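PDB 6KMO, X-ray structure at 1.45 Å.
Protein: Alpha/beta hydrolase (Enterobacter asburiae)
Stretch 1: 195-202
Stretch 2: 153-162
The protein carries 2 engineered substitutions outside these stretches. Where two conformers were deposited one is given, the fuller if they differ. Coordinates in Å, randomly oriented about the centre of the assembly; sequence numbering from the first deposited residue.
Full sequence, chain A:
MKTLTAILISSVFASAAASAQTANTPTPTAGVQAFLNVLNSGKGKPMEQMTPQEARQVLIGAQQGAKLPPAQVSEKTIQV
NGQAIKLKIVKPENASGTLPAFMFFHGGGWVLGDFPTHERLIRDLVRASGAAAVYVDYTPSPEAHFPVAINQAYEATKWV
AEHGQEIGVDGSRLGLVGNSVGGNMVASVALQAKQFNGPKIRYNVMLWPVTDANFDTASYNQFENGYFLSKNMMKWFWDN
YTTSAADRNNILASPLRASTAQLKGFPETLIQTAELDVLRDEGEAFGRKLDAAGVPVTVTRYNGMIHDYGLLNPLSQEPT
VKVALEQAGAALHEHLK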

# COMPACT_ATOMS: atom_id res chain seq x y z
N GLN A 195 23.39 5.30 16.69
CA GLN A 195 24.28 5.93 17.66
C GLN A 195 25.38 4.99 18.10
O GLN A 195 26.52 5.42 18.33
CB GLN A 195 23.47 6.41 18.86
CG GLN A 195 24.25 7.38 19.75
CD GLN A 195 24.62 8.65 19.01
OE1 GLN A 195 23.87 9.13 18.15
NE2 GLN A 195 25.77 9.21 19.33
N PHE A 196 25.08 3.69 18.22
CA PHE A 196 26.01 2.72 18.78
C PHE A 196 26.75 1.92 17.70
O PHE A 196 27.41 0.92 18.03
CB PHE A 196 25.27 1.78 19.73
CG PHE A 196 24.52 2.48 20.84
CD1 PHE A 196 25.02 3.62 21.43
CD2 PHE A 196 23.31 1.98 21.29
CE1 PHE A 196 24.33 4.26 22.45
CE2 PHE A 196 22.62 2.60 22.30
CZ PHE A 196 23.11 3.74 22.88
N ASN A 197 26.65 2.32 16.44
CA ASN A 197 27.34 1.69 15.31
C ASN A 197 27.04 0.19 15.17
O ASN A 197 27.93 -0.64 15.02
CB ASN A 197 28.85 1.95 15.35
CG ASN A 197 29.18 3.42 15.51
OD1 ASN A 197 28.91 4.23 14.62
ND2 ASN A 197 29.75 3.77 16.66
N GLY A 198 25.75 -0.14 15.20
CA GLY A 198 25.32 -1.47 14.80
C GLY A 198 24.24 -1.95 15.74
O GLY A 198 23.95 -1.33 16.77
N PRO A 199 23.61 -3.07 15.40
CA PRO A 199 23.82 -3.87 14.20
C PRO A 199 23.18 -3.30 12.93
O PRO A 199 22.32 -2.41 13.03
CB PRO A 199 23.14 -5.19 14.56
CG PRO A 199 22.05 -4.80 15.43
CD PRO A 199 22.57 -3.65 16.27
N LYS A 200 23.62 -3.80 11.78
CA LYS A 200 23.04 -3.42 10.49
C LYS A 200 21.60 -3.89 10.39
O LYS A 200 21.28 -5.02 10.76
CB LYS A 200 23.84 -4.05 9.35
CG LYS A 200 25.20 -3.43 9.05
CD LYS A 200 25.24 -1.95 9.41
CE LYS A 200 26.15 -1.71 10.61
NZ LYS A 200 26.34 -0.25 10.88
N ILE A 201 20.74 -3.02 9.86
CA ILE A 201 19.31 -3.31 9.70
C ILE A 201 18.97 -3.17 8.22
O ILE A 201 19.20 -2.12 7.62
CB ILE A 201 18.47 -2.33 10.54
CG1 ILE A 201 18.78 -2.45 12.04
CG2 ILE A 201 16.97 -2.51 10.28
CD1 ILE A 201 18.56 -3.80 12.64
N ARG A 202 18.37 -4.22 7.66
CA ARG A 202 17.98 -4.22 6.26
C ARG A 202 16.75 -3.36 5.99
O ARG A 202 16.66 -2.70 4.94
CB ARG A 202 17.65 -5.64 5.80
CG ARG A 202 18.87 -6.50 5.48
CD ARG A 202 19.58 -6.00 4.23
NE ARG A 202 20.61 -6.94 3.78
CZ ARG A 202 20.38 -7.97 2.98
NH1 ARG A 202 19.16 -8.22 2.52
NH2 ARG A 202 21.38 -8.77 2.62
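Stretch 2 (153-162) AYEATKWVAE

How does the chain of stretch 1 meet stretch 2? Stretch 2 is helical throughout, part of a longer helix, with backbone hydrogen bonds such as Thr157 N to Ala153 O (3.0 Å). Phe196 is the first residue after a helix to leave helical phi/psi, and stretch 1 continues without regular structure, so no crossing angle applies. Taken end to end, it passes across the helix rather than along it, and its nearest backbone approach is Pro199 CA to Lys158 CA, 6.0 Å.

What does Phe196 rest on? Its CB points toward the helix, and its ring turns an edge to the face of Tyr154, with ring centroids 5.5 Å apart and planes at 67°. Phe196 CD2 lies 3.8 Å from Tyr154 CZ. Asn197 points away.

What does Gly198 offer the helix? Tyr154 OH donates a hydrogen bond to Gly198 O (2.7 Å), the one polar link between the stretches. The backbone angles of Gly198 themselves call for glycine.

Where is the packing tightest beyond that bond? Pro199, following a cis peptide bond, lies against the helix: its CD is 3.9 Å from Tyr154 CE1, its CG 4.1 Å from Lys158 CA, and its CB 3.4 Å from Ala161 CB, the closest carbon-carbon contact between the stretches. Lys200 then points away, while the end of Ile201 returns, CD1 lying 4.1 Å from Thr157 CG2.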

# COMPACT_ATOMS: atom_id res chain seq x y z
N ALA A 153 14.54 -4.02 23.74
CA ALA A 153 14.38 -4.26 22.31
C ALA A 153 15.72 -4.16 21.58
O ALA A 153 16.02 -4.99 20.72
CB ALA A 153 13.39 -3.24 21.76
N TYR A 154 16.51 -3.14 21.91
CA TYR A 154 17.81 -2.98 21.26
C TYR A 154 18.75 -4.14 21.62
O TYR A 154 19.42 -4.70 20.75
CB TYR A 154 18.46 -1.62 21.59
CG TYR A 154 19.85 -1.54 21.02
CD1 TYR A 154 20.05 -1.32 19.68
CD2 TYR A 154 20.96 -1.77 21.81
CE1 TYR A 154 21.31 -1.28 19.12
CE2 TYR A 154 22.22 -1.75 21.27
CZ TYR A 154 22.39 -1.50 19.93
OH TYR A 154 23.67 -1.47 19.41
N GLU A 155 18.82 -4.50 22.90
CA GLU A 155 19.69 -5.59 23.31
C GLU A 155 19.29 -6.90 22.63
O GLU A 155 20.15 -7.68 22.21
CB GLU A 155 19.68 -5.73 24.83
CG GLU A 155 20.39 -4.59 25.58
CD GLU A 155 21.90 -4.60 25.41
OE1 GLU A 155 22.47 -5.63 25.01
OE2 GLU A 155 22.52 -3.56 25.71
N ALA A 156 18.00 -7.16 22.50
CA ALA A 156 17.55 -8.38 21.82
C ALA A 156 17.91 -8.35 20.33
O ALA A 156 18.27 -9.37 19.74
CB ALA A 156 16.05 -8.56 22.01
N THR A 157 17.81 -7.17 19.70
CA THR A 157 18.19 -7.01 18.30
C THR A 157 19.67 -7.29 18.11
O THR A 157 20.06 -8.02 17.19
CB THR A 157 17.84 -5.58 17.86
OG1 THR A 157 16.41 -5.36 17.98
CG2 THR A 157 18.24 -5.32 16.43
N LYS A 158 20.50 -6.70 18.97
CA LYS A 158 21.93 -6.97 18.94
C LYS A 158 22.21 -8.45 19.13
O LYS A 158 23.08 -9.01 18.45
CB LYS A 158 22.63 -6.13 20.02
CG LYS A 158 24.13 -6.22 19.99
CD LYS A 158 24.75 -5.18 20.93
CE LYS A 158 26.19 -5.53 21.29
NZ LYS A 158 26.32 -6.92 21.81
N TRP A 159 21.48 -9.10 20.03
CA TRP A 159 21.70 -10.53 20.27
C TRP A 159 21.40 -11.35 19.02
O TRP A 159 22.17 -12.24 18.64
CB TRP A 159 20.88 -11.02 21.47
CG TRP A 159 21.16 -12.46 21.78
CD1 TRP A 159 22.11 -12.94 22.64
CD2 TRP A 159 20.52 -13.60 21.21
NE1 TRP A 159 22.08 -14.31 22.65
CE2 TRP A 159 21.13 -14.75 21.78
CE3 TRP A 159 19.49 -13.78 20.28
CZ2 TRP A 159 20.74 -16.04 21.44
CZ3 TRP A 159 19.10 -15.07 19.96
CH2 TRP A 159 19.73 -16.19 20.54
N VAL A 160 20.27 -11.08 18.37
CA VAL A 160 19.95 -11.82 17.15
C VAL A 160 21.00 -11.58 16.07
O VAL A 160 21.39 -12.50 15.35
CB VAL A 160 18.53 -11.47 16.66
CG1 VAL A 160 18.28 -12.06 15.30
CG2 VAL A 160 17.48 -11.94 17.65
N ALA A 161 21.44 -10.32 15.91
CA ALA A 161 22.45 -10.04 14.90
C ALA A 161 23.71 -10.86 15.13
O ALA A 161 24.32 -11.36 14.17
CB ALA A 161 22.79 -8.56 14.91
N GLU A 162 24.12 -11.03 16.38
CA GLU A 162 25.39 -11.66 16.70
C GLU A 162 25.26 -13.16 16.93
O GLU A 162 26.23 -13.90 16.68
CB GLU A 162 26.00 -10.98 17.93
CG GLU A 162 26.37 -9.51 17.70
CD GLU A 162 26.78 -8.74 18.95
OE1 GLU A 162 27.20 -7.58 18.80
OE2 GLU A 162 26.67 -9.29 20.08